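Local coordinates for sigma regulatory family protein-PP2C phosphatase (Chlamydia trachomatis serovar L2, PDB 6MAB), which is a membrane-bound regulator, probably a PP2C-type phosphatase, whose periplasmic sensor domain, the part in this crystal, is thought to sense TCA-cycle intermediates, at residues R118-V129 / Q200-D208; I105-T116 / A128-D136. All blocks are in the same frame, centred on the assembly; numbering follows the deposited sequence.

Contact 1: residues R118-V129 / Q200-D208; sequences RHSGSDSQVLAV and QFCDVFLRD
The backbone N of His119 donates to Val204 O over 2.7 Å, the shorter of two direct hydrogen bonds that tie the end of strand 113-119 to segment 200-208, in the loop after strand 179-182. The other comes from Arg118: NH1 reaches Phe205 O at 2.9 Å, exactly in the guanidinium plane and almost in line with the carbonyl. A bend at chi2 (-64°) turns the arginine chain across the loop, so that Asp203 O lies over one guanidinium face, 3.1 Å from Arg118 NE but at too poor an angle to bond. Alongside, the His119 and Phe205 side chains point the same way with their ring planes 80° apart. The imidazole is fixed by its own turn, His119 ND1 accepting from Gly121 N in the ring plane at 3.0 Å, while Gln125 O sits over its centre. His119 O faces the loop as well: Phe205 CA makes a CA-H...O contact with it at 3.4 Å, and a water links it to Leu206 N. The two methyls of Leu206 divide the apolar work, CD2 against Val129 CG2 at 3.6 Å and CD1 against Leu127 CD1 at 4.0 Å. Leu206 also touches Tyr147 and Leu149 of strand 142-151, whereas Val204 packs on Leu180 and Ser174 of the second sheet, placing the loop between the two antiparallel sheets of the domain.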
loop_
_atom_site.group_PDB
_atom_site.type_symbol
_atom_site.label_atom_id
_atom_site.label_comp_id
_atom_site.label_asym_id
_atom_site.label_seq_id
_atom_site.Cartn_x
_atom_site.Cartn_y
_atom_site.Cartn_z
ATOM N N ARG A 118 1.882 -2.672 -1.846
ATOM C CA ARG A 118 1.696 -4.049 -2.304
ATOM C C ARG A 118 2.552 -4.959 -1.434
ATOM O O ARG A 118 3.615 -4.575 -0.945
ATOM C CB ARG A 118 2.081 -4.264 -3.785
ATOM C CG ARG A 118 1.267 -3.429 -4.790
ATOM C CD ARG A 118 -0.207 -3.823 -4.759
ATOM N NE ARG A 118 -1.055 -2.938 -5.586
ATOM C CZ ARG A 118 -1.354 -3.180 -6.848
ATOM N NH1 ARG A 118 -0.875 -4.260 -7.449
ATOM N NH2 ARG A 118 -2.155 -2.359 -7.511
ATOM N N HIS A 119 2.064 -6.167 -1.230
ATOM C CA HIS A 119 2.841 -7.184 -0.544
ATOM C C HIS A 119 3.853 -7.752 -1.525
ATOM O O HIS A 119 3.538 -7.971 -2.688
ATOM C CB HIS A 119 1.911 -8.281 -0.045
ATOM C CG HIS A 119 2.489 -9.124 1.035
ATOM N ND1 HIS A 119 3.437 -10.095 0.789
ATOM C CD2 HIS A 119 2.228 -9.174 2.362
ATOM C CE1 HIS A 119 3.753 -10.689 1.924
ATOM N NE2 HIS A 119 3.036 -10.150 2.894
ATOM N N SER A 120 5.072 -7.994 -1.054
ATOM C CA SER A 120 6.118 -8.480 -1.942
ATOM C C SER A 120 5.913 -9.928 -2.354
ATOM O O SER A 120 6.536 -10.380 -3.320
ATOM C CB SER A 120 7.471 -8.368 -1.256
ATOM O OG SER A 120 7.511 -9.254 -0.166
ATOM N N GLY A 121 5.084 -10.668 -1.633
ATOM C CA GLY A 121 4.905 -12.082 -1.855
ATOM C C GLY A 121 5.714 -12.969 -0.938
ATOM O O GLY A 121 5.495 -14.184 -0.933
ATOM N N SER A 122 6.644 -12.414 -0.166
ATOM C CA SER A 122 7.498 -13.238 0.672
ATOM C C SER A 122 7.760 -12.556 2.000
ATOM O O SER A 122 7.712 -11.324 2.137
ATOM C CB SER A 122 8.832 -13.573 -0.012
ATOM O OG SER A 122 9.530 -12.406 -0.392
ATOM N N ASP A 123 8.058 -13.398 2.985
ATOM C CA ASP A 123 8.199 -12.936 4.348
ATOM C C ASP A 123 6.935 -12.176 4.709
ATOM O O ASP A 123 5.823 -12.566 4.323
ATOM C CB ASP A 123 9.444 -12.055 4.487
ATOM N N SER A 124 7.110 -11.087 5.441
ATOM C CA SER A 124 6.021 -10.168 5.735
ATOM C C SER A 124 6.417 -8.796 5.212
ATOM O O SER A 124 6.304 -7.798 5.934
ATOM C CB SER A 124 5.746 -10.120 7.231
ATOM O OG SER A 124 5.569 -11.435 7.753
ATOM N N GLN A 125 6.918 -8.736 3.981
ATOM C CA GLN A 125 7.421 -7.478 3.425
ATOM C C GLN A 125 6.330 -6.787 2.611
ATOM O O GLN A 125 5.783 -7.356 1.658
ATOM C CB GLN A 125 8.664 -7.724 2.571
ATOM C CG GLN A 125 9.234 -6.445 1.935
ATOM C CD GLN A 125 10.471 -6.687 1.103
ATOM O OE1 GLN A 125 10.439 -7.423 0.122
ATOM N NE2 GLN A 125 11.576 -6.058 1.488
ATOM N N VAL A 126 6.023 -5.558 2.990
ATOM C CA VAL A 126 5.114 -4.697 2.248
ATOM C C VAL A 126 5.925 -3.566 1.641
ATOM O O VAL A 126 6.756 -2.949 2.319
ATOM C CB VAL A 126 3.998 -4.164 3.157
ATOM C CG1 VAL A 126 3.166 -3.126 2.459
ATOM C CG2 VAL A 126 3.121 -5.313 3.591
ATOM N N LEU A 127 5.671 -3.291 0.371
ATOM C CA LEU A 127 6.450 -2.351 -0.410
ATOM C C LEU A 127 5.599 -1.160 -0.812
ATOM O O LEU A 127 4.426 -1.305 -1.157
ATOM C CB LEU A 127 6.974 -3.004 -1.667
ATOM C CG LEU A 127 7.877 -4.218 -1.477
ATOM C CD1 LEU A 127 8.128 -4.938 -2.799
ATOM C CD2 LEU A 127 9.175 -3.774 -0.831
ATOM N N ALA A 128 6.211 0.020 -0.769
ATOM C CA ALA A 128 5.659 1.184 -1.429
ATOM C C ALA A 128 6.033 1.109 -2.896
ATOM O O ALA A 128 7.218 1.120 -3.238
ATOM C CB ALA A 128 6.229 2.446 -0.803
ATOM N N VAL A 129 5.024 1.027 -3.745
ATOM C CA VAL A 129 5.190 0.930 -5.188
ATOM C C VAL A 129 4.852 2.295 -5.751
ATOM O O VAL A 129 3.693 2.714 -5.704
ATOM C CB VAL A 129 4.282 -0.145 -5.785
ATOM C CG1 VAL A 129 4.503 -0.263 -7.281
ATOM C CG2 VAL A 129 4.505 -1.489 -5.075
ATOM N N GLN A 200 -9.899 -11.037 -5.213
ATOM C CA GLN A 200 -9.445 -10.051 -4.240
ATOM C C GLN A 200 -7.950 -9.819 -4.300
ATOM O O GLN A 200 -7.483 -8.766 -3.858
ATOM C CB GLN A 200 -9.780 -10.479 -2.821
ATOM C CG GLN A 200 -11.221 -10.414 -2.489
ATOM C CD GLN A 200 -11.428 -10.775 -1.058
ATOM O OE1 GLN A 200 -11.556 -11.936 -0.730
ATOM N NE2 GLN A 200 -11.397 -9.783 -0.179
ATOM N N PHE A 201 -7.183 -10.773 -4.806
ATOM C CA PHE A 201 -5.743 -10.679 -4.676
ATOM C C PHE A 201 -5.082 -9.998 -5.863
ATOM O O PHE A 201 -3.869 -9.759 -5.826
ATOM C CB PHE A 201 -5.160 -12.073 -4.445
ATOM C CG PHE A 201 -5.398 -12.576 -3.062
ATOM C CD1 PHE A 201 -4.503 -12.298 -2.033
ATOM C CD2 PHE A 201 -6.556 -13.274 -2.768
ATOM C CE1 PHE A 201 -4.758 -12.751 -0.748
ATOM C CE2 PHE A 201 -6.803 -13.706 -1.502
ATOM C CZ PHE A 201 -5.919 -13.447 -0.497
ATOM N N CYS A 202 -5.862 -9.607 -6.877
ATOM C CA CYS A 202 -5.293 -9.025 -8.083
ATOM C C CYS A 202 -4.593 -7.697 -7.830
ATOM O O CYS A 202 -3.795 -7.280 -8.676
ATOM C CB CYS A 202 -6.388 -8.842 -9.131
ATOM S SG CYS A 202 -7.139 -10.412 -9.595
ATOM N N ASP A 203 -4.887 -7.020 -6.717
ATOM C CA ASP A 203 -4.259 -5.736 -6.402
ATOM C C ASP A 203 -3.460 -5.789 -5.099
ATOM O O ASP A 203 -3.257 -4.750 -4.447
ATOM C CB ASP A 203 -5.309 -4.618 -6.334
ATOM C CG ASP A 203 -6.335 -4.829 -5.219
ATOM O OD1 ASP A 203 -6.275 -5.857 -4.513
ATOM O OD2 ASP A 203 -7.208 -3.953 -5.048
ATOM N N VAL A 204 -3.016 -6.980 -4.708
ATOM C CA VAL A 204 -2.316 -7.213 -3.455
ATOM C C VAL A 204 -0.806 -7.320 -3.659
ATOM O O VAL A 204 -0.036 -6.876 -2.814
ATOM C CB VAL A 204 -2.871 -8.491 -2.778
ATOM C CG1 VAL A 204 -1.997 -8.933 -1.622
ATOM C CG2 VAL A 204 -4.303 -8.276 -2.300
ATOM N N PHE A 205 -0.374 -7.950 -4.735
ATOM C CA PHE A 205 1.019 -8.264 -4.973
ATOM C C PHE A 205 1.562 -7.359 -6.087
ATOM O O PHE A 205 0.873 -6.443 -6.561
ATOM C CB PHE A 205 1.133 -9.755 -5.283
ATOM C CG PHE A 205 0.671 -10.648 -4.158
ATOM C CD1 PHE A 205 1.393 -10.735 -2.979
ATOM C CD2 PHE A 205 -0.471 -11.418 -4.293
ATOM C CE1 PHE A 205 0.975 -11.549 -1.955
ATOM C CE2 PHE A 205 -0.903 -12.250 -3.275
ATOM C CZ PHE A 205 -0.187 -12.335 -2.111
ATOM N N LEU A 206 2.802 -7.605 -6.513
ATOM C CA LEU A 206 3.431 -6.732 -7.502
ATOM C C LEU A 206 2.971 -7.013 -8.918
ATOM O O LEU A 206 3.184 -6.178 -9.802
ATOM C CB LEU A 206 4.946 -6.857 -7.449
ATOM C CG LEU A 206 5.639 -6.378 -6.183
ATOM C CD1 LEU A 206 7.111 -6.657 -6.288
ATOM C CD2 LEU A 206 5.396 -4.880 -6.021
ATOM N N ARG A 207 2.326 -8.156 -9.146
ATOM C CA ARG A 207 1.776 -8.524 -10.435
ATOM C C ARG A 207 0.321 -8.916 -10.249
ATOM O O ARG A 207 -0.060 -9.439 -9.200
ATOM C CB ARG A 207 2.547 -9.684 -11.067
ATOM C CG ARG A 207 3.996 -9.371 -11.342
ATOM C CD ARG A 207 4.753 -10.632 -11.736
ATOM N NE ARG A 207 4.065 -11.333 -12.809
ATOM C CZ ARG A 207 4.320 -11.204 -14.107
ATOM N NH1 ARG A 207 5.273 -10.394 -14.554
ATOM N NH2 ARG A 207 3.608 -11.910 -14.976
ATOM N N ASP A 208 -0.490 -8.657 -11.271
ATOM C CA ASP A 208 -1.923 -8.923 -11.199
ATOM C C ASP A 208 -2.273 -10.398 -11.369
ATOM O O ASP A 208 -3.462 -10.727 -11.404
ATOM C CB ASP A 208 -2.655 -8.097 -12.263
HETATM O O HOH W 1 4.499 -9.578 -5.220
#

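Contact 2: residues I105-T116 / A128-D136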
loop_
_atom_site.group_PDB
_atom_site.type_symbol
_atom_site.label_atom_id
_atom_site.label_comp_id
_atom_site.label_asym_id
_atom_site.label_seq_id
_atom_site.Cartn_x
_atom_site.Cartn_y
_atom_site.Cartn_z
ATOM N N ILE A 105 3.204 -2.573 -14.282
ATOM C CA ILE A 105 2.870 -1.161 -14.471
ATOM C C ILE A 105 1.361 -1.020 -14.433
ATOM O O ILE A 105 0.657 -1.674 -15.197
ATOM C CB ILE A 105 3.425 -0.636 -15.804
ATOM C CG1 ILE A 105 4.951 -0.685 -15.839
ATOM C CG2 ILE A 105 2.936 0.797 -16.098
ATOM C CD1 ILE A 105 5.663 0.114 -14.781
ATOM N N PHE A 106 0.856 -0.139 -13.580
ATOM C CA PHE A 106 -0.557 0.127 -13.392
ATOM C C PHE A 106 -0.907 1.591 -13.629
ATOM O O PHE A 106 -2.039 1.981 -13.334
ATOM C CB PHE A 106 -1.004 -0.229 -11.960
ATOM C CG PHE A 106 -0.261 -1.385 -11.325
ATOM C CD1 PHE A 106 -0.288 -2.643 -11.892
ATOM C CD2 PHE A 106 0.422 -1.212 -10.126
ATOM C CE1 PHE A 106 0.372 -3.701 -11.294
ATOM C CE2 PHE A 106 1.085 -2.270 -9.527
ATOM C CZ PHE A 106 1.055 -3.517 -10.115
ATOM N N LEU A 107 0.047 2.412 -14.049
ATOM C CA LEU A 107 -0.136 3.856 -14.215
ATOM C C LEU A 107 -0.618 4.184 -15.628
ATOM O O LEU A 107 0.029 3.813 -16.614
ATOM C CB LEU A 107 1.188 4.551 -13.933
ATOM C CG LEU A 107 1.288 6.088 -14.138
ATOM C CD1 LEU A 107 0.397 6.808 -13.179
ATOM C CD2 LEU A 107 2.699 6.565 -13.965
ATOM N N SER A 108 -1.721 4.916 -15.731
ATOM C CA SER A 108 -2.252 5.254 -17.044
ATOM C C SER A 108 -1.557 6.501 -17.583
ATOM O O SER A 108 -0.859 7.216 -16.858
ATOM C CB SER A 108 -3.767 5.457 -16.982
ATOM O OG SER A 108 -4.099 6.681 -16.361
ATOM N N ASP A 109 -1.737 6.750 -18.885
ATOM C CA ASP A 109 -1.033 7.867 -19.507
ATOM C C ASP A 109 -1.613 9.218 -19.125
ATOM O O ASP A 109 -0.995 10.243 -19.433
ATOM C CB ASP A 109 -1.014 7.728 -21.040
ATOM C CG ASP A 109 -2.401 7.837 -21.681
ATOM O OD1 ASP A 109 -3.433 7.835 -20.971
ATOM O OD2 ASP A 109 -2.451 7.926 -22.926
ATOM N N SER A 110 -2.769 9.251 -18.463
ATOM C CA SER A 110 -3.439 10.499 -18.128
ATOM C C SER A 110 -3.116 10.989 -16.724
ATOM O O SER A 110 -3.545 12.084 -16.357
ATOM C CB SER A 110 -4.959 10.334 -18.257
ATOM O OG SER A 110 -5.471 9.605 -17.153
ATOM N N GLN A 111 -2.404 10.206 -15.933
ATOM C CA GLN A 111 -2.057 10.578 -14.581
ATOM C C GLN A 111 -0.571 10.881 -14.485
ATOM O O GLN A 111 0.243 10.289 -15.198
ATOM C CB GLN A 111 -2.404 9.478 -13.575
ATOM C CG GLN A 111 -3.891 9.377 -13.305
ATOM C CD GLN A 111 -4.413 10.558 -12.494
ATOM O OE1 GLN A 111 -5.072 11.454 -13.027
ATOM N NE2 GLN A 111 -4.120 10.560 -11.196
ATOM N N PRO A 112 -0.177 11.794 -13.606
ATOM C CA PRO A 112 1.258 12.073 -13.489
ATOM C C PRO A 112 2.007 10.956 -12.805
ATOM O O PRO A 112 3.144 10.650 -13.192
ATOM C CB PRO A 112 1.304 13.365 -12.671
ATOM C CG PRO A 112 0.004 13.372 -11.919
ATOM C CD PRO A 112 -0.999 12.725 -12.820
ATOM N N PHE A 113 1.416 10.359 -11.776
ATOM C CA PHE A 113 2.093 9.336 -10.994
ATOM C C PHE A 113 1.058 8.609 -10.146
ATOM O O PHE A 113 -0.091 9.044 -10.011
ATOM C CB PHE A 113 3.181 9.928 -10.068
ATOM C CG PHE A 113 2.633 10.818 -9.003
ATOM C CD1 PHE A 113 2.252 10.295 -7.785
ATOM C CD2 PHE A 113 2.524 12.183 -9.207
ATOM C CE1 PHE A 113 1.735 11.122 -6.782
ATOM C CE2 PHE A 113 2.015 13.017 -8.208
ATOM C CZ PHE A 113 1.618 12.492 -7.014
ATOM N N LEU A 114 1.499 7.507 -9.549
ATOM C CA LEU A 114 0.723 6.868 -8.500
ATOM C C LEU A 114 1.662 6.358 -7.422
ATOM O O LEU A 114 2.853 6.113 -7.654
ATOM C CB LEU A 114 -0.149 5.725 -9.025
ATOM C CG LEU A 114 0.538 4.518 -9.651
ATOM C CD1 LEU A 114 1.093 3.518 -8.638
ATOM C CD2 LEU A 114 -0.487 3.825 -10.585
ATOM N N ALA A 115 1.098 6.178 -6.236
ATOM C CA ALA A 115 1.810 5.581 -5.113
ATOM C C ALA A 115 0.855 4.647 -4.395
ATOM O O ALA A 115 -0.273 5.033 -4.087
ATOM C CB ALA A 115 2.334 6.649 -4.155
ATOM N N THR A 116 1.284 3.421 -4.137
ATOM C CA THR A 116 0.403 2.476 -3.468
ATOM C C THR A 116 1.252 1.505 -2.666
ATOM O O THR A 116 2.475 1.606 -2.637
ATOM C CB THR A 116 -0.509 1.793 -4.476
ATOM O OG1 THR A 116 -1.524 1.057 -3.786
ATOM C CG2 THR A 116 0.266 0.904 -5.434
ATOM N N ALA A 128 6.211 0.020 -0.769
ATOM C CA ALA A 128 5.659 1.184 -1.429
ATOM C C ALA A 128 6.033 1.109 -2.896
ATOM O O ALA A 128 7.218 1.120 -3.238
ATOM C CB ALA A 128 6.229 2.446 -0.803
ATOM N N VAL A 129 5.024 1.027 -3.745
ATOM C CA VAL A 129 5.190 0.930 -5.188
ATOM C C VAL A 129 4.852 2.295 -5.751
ATOM O O VAL A 129 3.693 2.714 -5.704
ATOM C CB VAL A 129 4.282 -0.145 -5.785
ATOM C CG1 VAL A 129 4.503 -0.263 -7.281
ATOM C CG2 VAL A 129 4.505 -1.489 -5.075
ATOM N N LEU A 130 5.862 2.975 -6.269
ATOM C CA LEU A 130 5.713 4.304 -6.850
ATOM C C LEU A 130 6.002 4.230 -8.342
ATOM O O LEU A 130 7.017 3.665 -8.757
ATOM C CB LEU A 130 6.652 5.294 -6.182
ATOM C CG LEU A 130 6.089 5.949 -4.931
ATOM C CD1 LEU A 130 5.774 4.930 -3.841
ATOM C CD2 LEU A 130 7.035 7.014 -4.401
ATOM N N GLN A 131 5.072 4.741 -9.140
ATOM C CA GLN A 131 5.206 4.791 -10.585
ATOM C C GLN A 131 4.980 6.213 -11.037
ATOM O O GLN A 131 3.976 6.821 -10.652
ATOM C CB GLN A 131 4.210 3.834 -11.237
ATOM C CG GLN A 131 4.450 2.421 -10.763
ATOM C CD GLN A 131 3.510 1.381 -11.373
ATOM O OE1 GLN A 131 2.808 1.639 -12.354
ATOM N NE2 GLN A 131 3.525 0.185 -10.795
ATOM N N THR A 132 5.922 6.736 -11.821
ATOM C CA THR A 132 5.886 8.112 -12.293
ATOM C C THR A 132 6.119 8.165 -13.799
ATOM O O THR A 132 7.099 7.604 -14.300
ATOM C CB THR A 132 6.930 8.926 -11.552
ATOM O OG1 THR A 132 6.652 8.858 -10.151
ATOM C CG2 THR A 132 6.923 10.390 -12.022
ATOM N N ASN A 133 5.230 8.854 -14.516
ATOM C CA ASN A 133 5.342 8.933 -15.963
ATOM C C ASN A 133 6.510 9.833 -16.370
ATOM O O ASN A 133 6.754 10.889 -15.777
ATOM C CB ASN A 133 4.035 9.439 -16.583
ATOM C CG ASN A 133 3.070 8.337 -16.874
ATOM O OD1 ASN A 133 3.462 7.225 -17.250
ATOM N ND2 ASN A 133 1.793 8.625 -16.713
ATOM N N ILE A 134 7.255 9.374 -17.370
ATOM C CA ILE A 134 8.334 10.137 -17.984
ATOM C C ILE A 134 7.748 10.699 -19.274
ATOM O O ILE A 134 7.555 9.977 -20.260
ATOM C CB ILE A 134 9.573 9.267 -18.218
ATOM C CG1 ILE A 134 10.115 8.784 -16.855
ATOM C CG2 ILE A 134 10.635 10.042 -18.998
ATOM C CD1 ILE A 134 11.096 7.628 -16.973
ATOM N N PHE A 135 7.415 11.982 -19.239
ATOM C CA PHE A 135 6.749 12.670 -20.337
ATOM C C PHE A 135 7.783 13.321 -21.239
ATOM O O PHE A 135 8.696 14.007 -20.758
ATOM C CB PHE A 135 5.801 13.760 -19.818
ATOM C CG PHE A 135 4.596 13.241 -19.077
ATOM C CD1 PHE A 135 3.603 12.547 -19.736
ATOM C CD2 PHE A 135 4.452 13.458 -17.721
ATOM C CE1 PHE A 135 2.490 12.081 -19.061
ATOM C CE2 PHE A 135 3.335 12.979 -17.030
ATOM C CZ PHE A 135 2.351 12.308 -17.714
ATOM N N ASP A 136 7.618 13.134 -22.546
ATOM C CA ASP A 136 8.483 13.799 -23.514
ATOM C C ASP A 136 8.449 15.302 -23.293
ATOM O O ASP A 136 7.380 15.892 -23.129
ATOM C CB ASP A 136 8.035 13.461 -24.937
ATOM C CG ASP A 136 8.991 13.990 -25.996
ATOM O OD1 ASP A 136 8.897 15.185 -26.359
ATOM O OD2 ASP A 136 9.842 13.200 -26.461
HETATM O O HOH W 2 1.794 5.301 -18.254
#
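Leu114 with Gln131 and Thr116 with Val129 are the hydrogen-bonded pairs of the antiparallel beta hairpin of strands 113-119 and 126-135, at the edge of the five-stranded sheet; the portions 113-116 and 128-135 run 177° apart. The tightest links are Leu114 N to Gln131 O and Val129 N to Thr116 O, both 2.8 Å. Ala115 with Leu130, between these pairs, and Phe113 with Thr132, beyond Leu114, are the non-hydrogen-bonded pairs, and Asn133 N continues the ladder to Pro112 O.

Side chains meet on both faces. Ala115 CB touches Leu130 CD1 at 3.9 Å on the side covered by helix 35-45. On the reverse face Leu114 runs beside Gln131, and Thr116 beside Val129. The hydroxyls bond outside the hairpin, Thr132 OG1 to Asn35 ND2 and Thr116 OG1 to Met252 O.

Side-chain amides fasten the preceding loop to this second face. With chi2 at -179° the Gln131 chain runs straight out, bringing OE1 to Phe106 N at 2.9 Å, in the carbonyl plane on a lone pair, with a weak second bond from Leu107 N. Gln131 NE2 donates to Glu104 O. Asn133 serves the Ser108-Gln111 type I turn: Leu107 CD2 packs 3.4 Å from Asn133 CG, while a water joins Asn133 OD1 to Leu107 O. Phe135 sets its ring edge toward Asp109 O, with Asn133 CB over one face. Both turn-end carbonyls are gripped by Asn133 ND2, Ser108 O at 3.0 Å in the amide plane and Gln111 O at 2.7 Å, tilted 18° from it.

Contacts 1 and 2 lie along the same hairpin, strands 113-119 and 126-135, with centres about 17 Å apart, and share Ala128 and Val129. In both, a loop is laid over the sheet face that carries Val129, which serves contact 2 by its backbone and contact 1 by its side chain. The loops also touch directly: in the modelled conformer of Phe106, one of two, CZ lies 3.4 Å from Arg118 NH1, within a cation-pi interaction limited to that conformer, and 3.4 Å from Leu206 O. Arg207 adds a salt bridge to Glu104, just ahead of 105-116. At contact 1 the side chain of Cys202 lies beside a bound isopropanol, probably from the crystallisation liquor.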